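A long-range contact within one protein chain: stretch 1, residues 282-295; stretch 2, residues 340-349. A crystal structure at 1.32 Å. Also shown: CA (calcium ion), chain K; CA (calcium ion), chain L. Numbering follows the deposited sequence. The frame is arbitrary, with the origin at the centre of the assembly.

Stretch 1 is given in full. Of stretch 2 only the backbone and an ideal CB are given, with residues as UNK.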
# COMPACT_ATOMS: atom_id res chain seq x y z
N LEU A 282 2.10 -13.49 -7.36
CA LEU A 282 2.50 -13.20 -5.99
C LEU A 282 4.01 -13.27 -5.88
O LEU A 282 4.62 -14.24 -6.32
CB LEU A 282 1.87 -14.26 -5.08
CG LEU A 282 2.25 -14.24 -3.60
CD1 LEU A 282 1.64 -13.00 -2.94
CD2 LEU A 282 1.75 -15.52 -2.93
N ILE A 283 4.62 -12.25 -5.28
CA ILE A 283 6.07 -12.21 -5.06
C ILE A 283 6.36 -12.33 -3.57
O ILE A 283 5.80 -11.58 -2.78
CB ILE A 283 6.68 -10.88 -5.56
CG1 ILE A 283 6.19 -10.56 -6.99
CG2 ILE A 283 8.22 -10.91 -5.44
CD1 ILE A 283 6.59 -11.58 -8.05
N MET A 284 7.21 -13.28 -3.19
CA MET A 284 7.72 -13.38 -1.82
C MET A 284 9.23 -13.22 -1.89
O MET A 284 9.89 -13.88 -2.70
CB MET A 284 7.39 -14.74 -1.20
CG MET A 284 5.93 -14.97 -0.90
SD MET A 284 5.37 -14.02 0.57
CE MET A 284 3.79 -13.50 -0.07
N THR A 285 9.78 -12.34 -1.04
CA THR A 285 11.22 -12.13 -1.01
C THR A 285 11.80 -12.37 0.37
O THR A 285 11.09 -12.33 1.40
CB THR A 285 11.62 -10.71 -1.49
OG1 THR A 285 11.42 -9.76 -0.44
CG2 THR A 285 10.78 -10.28 -2.67
N ARG A 286 13.10 -12.61 0.42
CA ARG A 286 13.78 -12.88 1.67
C ARG A 286 15.19 -12.36 1.55
O ARG A 286 15.88 -12.66 0.57
CB ARG A 286 13.79 -14.38 1.98
CG ARG A 286 14.28 -14.75 3.37
CD ARG A 286 14.08 -16.22 3.66
NE ARG A 286 14.06 -16.47 5.10
CZ ARG A 286 13.44 -17.49 5.68
NH1 ARG A 286 12.80 -18.40 4.95
NH2 ARG A 286 13.46 -17.59 7.01
N GLY A 287 15.61 -11.60 2.55
CA GLY A 287 16.94 -11.01 2.56
C GLY A 287 17.03 -9.69 1.82
O GLY A 287 16.29 -9.44 0.85
N TYR A 288 17.95 -8.85 2.26
CA TYR A 288 18.39 -7.72 1.46
C TYR A 288 19.74 -7.15 1.82
O TYR A 288 20.41 -6.60 0.96
CB TYR A 288 17.35 -6.60 1.32
CG TYR A 288 16.50 -6.27 2.52
CD1 TYR A 288 17.01 -5.53 3.59
CD2 TYR A 288 15.15 -6.61 2.54
CE1 TYR A 288 16.20 -5.20 4.67
CE2 TYR A 288 14.34 -6.28 3.61
CZ TYR A 288 14.87 -5.57 4.67
OH TYR A 288 14.06 -5.25 5.73
N TYR A 289 20.17 -7.30 3.07
CA TYR A 289 21.48 -6.76 3.45
C TYR A 289 22.64 -7.48 2.78
O TYR A 289 23.67 -6.85 2.49
CB TYR A 289 21.67 -6.83 4.96
CG TYR A 289 20.72 -5.95 5.73
CD1 TYR A 289 20.91 -4.57 5.76
CD2 TYR A 289 19.64 -6.48 6.43
CE1 TYR A 289 20.06 -3.74 6.48
CE2 TYR A 289 18.79 -5.66 7.15
CZ TYR A 289 19.00 -4.30 7.18
OH TYR A 289 18.14 -3.50 7.90
N ALA A 290 22.50 -8.79 2.60
CA ALA A 290 23.50 -9.58 1.91
C ALA A 290 22.73 -10.52 0.97
O ALA A 290 22.05 -10.03 0.06
CB ALA A 290 24.38 -10.32 2.91
N LYS A 291 22.80 -11.83 1.19
CA LYS A 291 22.04 -12.76 0.35
C LYS A 291 20.59 -12.32 0.20
O LYS A 291 19.93 -11.96 1.18
CB LYS A 291 22.10 -14.18 0.92
CG LYS A 291 21.35 -15.19 0.06
CD LYS A 291 21.45 -16.61 0.61
CE LYS A 291 20.61 -17.57 -0.22
NZ LYS A 291 20.82 -18.98 0.20
N THR A 292 20.11 -12.36 -1.04
CA THR A 292 18.79 -11.88 -1.41
C THR A 292 18.14 -12.89 -2.34
O THR A 292 18.76 -13.35 -3.30
CB THR A 292 18.91 -10.52 -2.12
OG1 THR A 292 19.49 -9.57 -1.24
CG2 THR A 292 17.55 -10.01 -2.57
N MET A 293 16.88 -13.24 -2.05
CA MET A 293 16.12 -14.13 -2.92
C MET A 293 14.73 -13.58 -3.16
O MET A 293 14.13 -12.97 -2.27
CB MET A 293 16.03 -15.54 -2.34
CG MET A 293 17.36 -16.25 -2.17
SD MET A 293 17.19 -17.93 -1.55
CE MET A 293 16.40 -18.74 -2.94
N LEU A 294 14.22 -13.81 -4.37
CA LEU A 294 12.85 -13.47 -4.73
C LEU A 294 12.24 -14.66 -5.43
O LEU A 294 12.88 -15.27 -6.29
CB LEU A 294 12.78 -12.26 -5.67
CG LEU A 294 13.27 -10.90 -5.15
CD1 LEU A 294 14.78 -10.74 -5.34
CD2 LEU A 294 12.55 -9.78 -5.88
N VAL A 295 11.01 -15.01 -5.07
CA VAL A 295 10.29 -16.10 -5.72
C VAL A 295 8.92 -15.60 -6.14
O VAL A 295 8.27 -14.86 -5.40
CB VAL A 295 10.15 -17.33 -4.79
CG1 VAL A 295 9.38 -18.45 -5.47
CG2 VAL A 295 11.53 -17.86 -4.37
N UNK A 340 7.81 -5.23 -13.66
CA UNK A 340 9.11 -5.45 -13.08
C UNK A 340 9.06 -5.08 -11.60
O UNK A 340 8.09 -4.46 -11.12
CB UNK A 340 10.18 -4.64 -13.82
N UNK A 341 10.11 -5.46 -10.87
CA UNK A 341 10.19 -5.25 -9.43
C UNK A 341 11.34 -4.30 -9.14
O UNK A 341 12.48 -4.57 -9.52
CB UNK A 341 10.37 -6.57 -8.68
N UNK A 342 11.04 -3.18 -8.48
CA UNK A 342 12.06 -2.24 -8.03
C UNK A 342 12.40 -2.62 -6.60
O UNK A 342 11.61 -2.38 -5.67
CB UNK A 342 11.59 -0.79 -8.13
N UNK A 343 13.55 -3.25 -6.42
CA UNK A 343 13.94 -3.83 -5.15
C UNK A 343 15.07 -2.97 -4.58
O UNK A 343 16.25 -3.34 -4.63
CB UNK A 343 14.37 -5.29 -5.31
N UNK A 344 14.72 -1.80 -4.06
CA UNK A 344 15.72 -0.86 -3.56
C UNK A 344 16.61 -0.39 -4.68
O UNK A 344 16.14 0.24 -5.63
CB UNK A 344 16.56 -1.50 -2.45
N UNK A 345 17.91 -0.69 -4.57
CA UNK A 345 18.90 -0.23 -5.55
C UNK A 345 19.03 -1.15 -6.75
O UNK A 345 19.84 -0.89 -7.65
CB UNK A 345 20.27 -0.09 -4.88
N UNK A 346 18.27 -2.23 -6.77
CA UNK A 346 18.29 -3.14 -7.91
C UNK A 346 16.90 -3.32 -8.51
O UNK A 346 15.90 -2.88 -7.92
CB UNK A 346 18.86 -4.50 -7.49
N UNK A 347 16.84 -3.96 -9.67
CA UNK A 347 15.56 -4.24 -10.30
C UNK A 347 15.59 -5.64 -10.87
O UNK A 347 16.66 -6.12 -11.30
CB UNK A 347 15.24 -3.21 -11.39
N UNK A 348 14.43 -6.28 -10.86
CA UNK A 348 14.26 -7.65 -11.31
C UNK A 348 13.19 -7.66 -12.39
O UNK A 348 12.13 -7.05 -12.23
CB UNK A 348 13.89 -8.58 -10.15
N UNK A 349 13.48 -8.35 -13.49
CA UNK A 349 12.59 -8.41 -14.64
C UNK A 349 11.40 -9.32 -14.37
O UNK A 349 11.38 -10.08 -13.40
CB UNK A 349 13.35 -8.89 -15.88
CA CA K . 10.24 -6.94 -18.81
CA CA L . 7.72 -4.45 -18.26

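Each stretch folds back on itself as a hairpin. In stretch 1 paired backbone hydrogen bonds join 282-286 to 293-295, for example Met284 N to Val295 O at 2.9 Å. No hydrogen bond crosses between the stretches, so their contact rests on side-chain packing. The side chains stretch 1 offers are mostly apolar.

Position 340 has no atom of stretch 1 within 5.5 Å of its ideal CB, but two calcium ions lie beyond it, which favours a carboxylate long enough to reach them. The residue is Glu340. Glu340 OE2 lies 2.4 Å from the calcium ion CA of chain K. Glu340 OE2 also binds the calcium ion CA of chain L at 2.3 Å. Glu340 OE1 adds a second bond to the calcium ion CA of chain L at 2.4 Å. One carboxylate oxygen thus bridges both ions.

At 341 the backbone is extended (phi/psi -116/122) and CA-to-CB points toward stretch 1, with the ideal CB 4.8 Å from Leu294 CD2. Ile283 lies farther along, so a branched or medium-length aliphatic chain would suit, with leucine, isoleucine or methionine all plausible. It is Ile341. Its CG2 packs 4.2 Å from Leu294 CD2, and its CD1 reaches Ile283 CD1 at 4.1 Å.

Position 342 alternates out of reach of stretch 1, which therefore sets little preference; the residue is Ile342.

At 343, CB again points toward stretch 1, 4.9 Å from Leu294 CD2. Beyond it is a long space lined by Thr285, Gly287, Tyr288, Thr292 and Leu294. A large side chain is indicated, aromatic or a long aliphatic such as methionine. The residue is Phe343, with chi1 -165° (t), and it has the largest area covered by the other stretch. Thr285 OG1 approaches CE1 at 3.6 Å and Gly287 O approaches CZ at 3.6 Å, both at the ring edge, where the polarised C-H groups suit oxygen neighbours. Thr292 CG2 lies 3.5 Å from CE2, and Leu294 CD2 is 3.9 Å from CD1.

Positions 344 and 345 are the central residues of a type II' turn and do not reach stretch 1. The positive phi at 344 (64/-118) favours glycine, and Gly344 is found. At 345 the angles -86/-1 suit many residues, small polar ones among them; Ser345 fills it.

At 346, CB points toward stretch 1 but has nothing of it within 5.5 Å, so a short side chain would make little contact and a long flexible apolar one could cross the gap. Met346 does so: its CE lies 4.0 Å from both Thr292 CG2 and Leu294 CD1.

Position 347 is out of reach and stretch 1 leaves its choice open; it is Ala347.

At 348, CB points toward stretch 1 and stands 4.6 Å from Leu294 CD2, close enough for a compact aliphatic group. In Val348, CG2 meets Leu294 CD2 at 4.1 Å.

Position 349 is beyond reach of stretch 1 but near a calcium ion, so an acidic or other oxygen-bearing side chain fits. Asp349 OD1 binds CA of chain K at 2.4 Å.

Stretch 2 340-349: EIIFGSMAVD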
# COMPACT_ATOMS: atom_id res chain seq x y z
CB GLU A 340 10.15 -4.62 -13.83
CG GLU A 340 10.50 -5.17 -15.23
CD GLU A 340 9.42 -4.89 -16.28
OE1 GLU A 340 8.89 -3.75 -16.34
OE2 GLU A 340 9.09 -5.81 -17.08
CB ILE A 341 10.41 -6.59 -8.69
CG1 ILE A 341 9.28 -7.58 -9.00
CG2 ILE A 341 10.54 -6.36 -7.19
CD1 ILE A 341 9.67 -9.04 -8.87
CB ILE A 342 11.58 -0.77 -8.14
CG1 ILE A 342 11.18 -0.40 -9.58
CG2 ILE A 342 12.66 0.19 -7.62
CD1 ILE A 342 12.27 -0.64 -10.62
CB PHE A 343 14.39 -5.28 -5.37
CG PHE A 343 14.48 -6.11 -4.11
CD1 PHE A 343 13.36 -6.75 -3.60
CD2 PHE A 343 15.70 -6.25 -3.45
CE1 PHE A 343 13.44 -7.52 -2.43
CE2 PHE A 343 15.78 -7.03 -2.30
CZ PHE A 343 14.65 -7.65 -1.79
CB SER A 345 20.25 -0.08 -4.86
OG SER A 345 20.20 0.96 -3.90
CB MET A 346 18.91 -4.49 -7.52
CG MET A 346 17.99 -5.35 -6.69
SD MET A 346 18.85 -6.75 -5.99
CE MET A 346 17.59 -8.04 -6.10
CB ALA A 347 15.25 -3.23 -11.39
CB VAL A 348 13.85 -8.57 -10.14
CG1 VAL A 348 13.66 -10.03 -10.59
CG2 VAL A 348 14.88 -8.49 -9.02
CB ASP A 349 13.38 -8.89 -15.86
CG ASP A 349 12.86 -8.34 -17.17
OD1 ASP A 349 11.81 -7.65 -17.21
OD2 ASP A 349 13.53 -8.61 -18.19
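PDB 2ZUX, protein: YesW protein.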